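Local coordinates for protein ATP-dependent DNA helicase RecQ (Porphyromonas gingivalis, PDB 3IUO) that probably couples ATP hydrolysis to duplex DNA unwinding by 3'-5' translocation, this chain being its C-terminal domain, at residues Ser51-Glu54 / Thr55-Ser59. Residues are numbered along the deposited sequence; the frame is centred on the assembly and turned at random.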
# COMPACT_ATOMS: atom_id res chain seq x y z
N SER B 51 9.98 -1.60 11.29
CA SER B 51 8.75 -0.83 11.50
C SER B 51 9.04 0.66 11.67
O SER B 51 8.31 1.49 11.14
CB SER B 51 7.97 -1.38 12.67
OG SER B 51 7.52 -2.69 12.39
N GLU B 52 10.10 0.99 12.40
CA GLU B 52 10.47 2.40 12.55
C GLU B 52 10.94 3.04 11.24
O GLU B 52 10.56 4.17 10.92
CB GLU B 52 11.58 2.57 13.58
CG GLU B 52 11.22 2.04 14.96
CD GLU B 52 10.17 2.87 15.68
OE1 GLU B 52 9.91 4.03 15.30
OE2 GLU B 52 9.61 2.35 16.68
N VAL B 53 11.72 2.30 10.46
CA VAL B 53 12.20 2.80 9.15
C VAL B 53 10.98 2.97 8.21
O VAL B 53 10.90 3.95 7.48
CB VAL B 53 13.25 1.87 8.55
CG1 VAL B 53 13.58 2.28 7.13
CG2 VAL B 53 14.50 1.86 9.43
N GLU B 54 10.01 2.05 8.25
CA GLU B 54 8.79 2.24 7.48
C GLU B 54 8.03 3.54 7.86
O GLU B 54 7.63 4.32 7.00
CB GLU B 54 7.86 1.03 7.62
CG GLU B 54 8.45 -0.18 6.89
CD GLU B 54 7.88 -1.55 7.31
OE1 GLU B 54 7.16 -1.67 8.32
OE2 GLU B 54 8.20 -2.54 6.62
N THR B 55 7.87 3.77 9.16
CA THR B 55 7.23 4.99 9.66
C THR B 55 7.95 6.24 9.09
O THR B 55 7.30 7.19 8.57
CB THR B 55 7.22 4.98 11.18
OG1 THR B 55 6.37 3.90 11.64
CG2 THR B 55 6.70 6.30 11.71
N ILE B 56 9.27 6.21 9.15
CA ILE B 56 10.10 7.30 8.61
C ILE B 56 9.83 7.52 7.11
O ILE B 56 9.61 8.65 6.64
CB ILE B 56 11.59 7.00 8.86
CG1 ILE B 56 11.89 7.17 10.34
CG2 ILE B 56 12.53 7.89 7.98
CD1 ILE B 56 13.21 6.48 10.75
N VAL B 57 9.84 6.43 6.35
CA VAL B 57 9.62 6.52 4.91
C VAL B 57 8.19 7.00 4.60
O VAL B 57 7.99 7.86 3.72
CB VAL B 57 9.90 5.16 4.28
CG1 VAL B 57 9.40 5.11 2.81
CG2 VAL B 57 11.38 4.89 4.35
N TYR B 58 7.20 6.50 5.35
CA TYR B 58 5.84 6.98 5.11
C TYR B 58 5.68 8.47 5.33
O TYR B 58 4.84 9.09 4.72
CB TYR B 58 4.83 6.25 6.01
CG TYR B 58 4.74 4.74 5.83
CD1 TYR B 58 5.23 4.09 4.68
CD2 TYR B 58 4.19 3.96 6.85
CE1 TYR B 58 5.12 2.68 4.54
CE2 TYR B 58 4.09 2.57 6.73
CZ TYR B 58 4.57 1.94 5.58
OH TYR B 58 4.44 0.59 5.50
N SER B 59 6.49 9.03 6.25
CA SER B 59 6.45 10.45 6.58
C SER B 59 7.08 11.36 5.51
O SER B 59 6.93 12.60 5.57
CB SER B 59 7.07 10.69 7.94
OG SER B 59 8.48 10.82 7.82
O HOH W 1 5.32 1.45 10.90
O HOH W 2 6.94 3.18 14.24
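Tyr-58 lays its ring against the turn of helix that carries Glu-54. With CG beside its own backbone N (chi1 -61°), the ring folds back along the helix; Glu-54 O lies over one face, 3.1 Å from Tyr-58 CG, and Glu-54 CB comes within 4.0 Å of Tyr-58 CZ. Glu-54 O also accepts the hydrogen bond of Tyr-58 N at 2.8 Å, nearly straight at 167°. Three more i to i+4 bonds run alongside it: Thr-55 N to Ser-51 O, Ile-56 N to Glu-52 O and Val-57 N to Val-53 O.

Ser-51 O has a second donor, a water that also bonds Thr-55 OG1 at 2.8 Å. Another water joins that hydroxyl to Glu-52 OE1, weakly on the carboxylate side (3.3 Å). Near the end of the helix, Ser-59 OG turns back to donate to Ile-56 O at 2.7 Å.

Three polar side-chain ends look to helix 106-121: Glu-54 OE2 forms a salt bridge with Arg-110, which also bonds Ser-51 OG, while Tyr-58 OH bonds Arg-113. Helix 46-58 belongs to the helix-turn-helix region of the chain. It lies between two other helices, with Val-53 and Val-57 packed on Ile-114 of helix 106-121 and Ile-56 on Val-26 of helix 15-30.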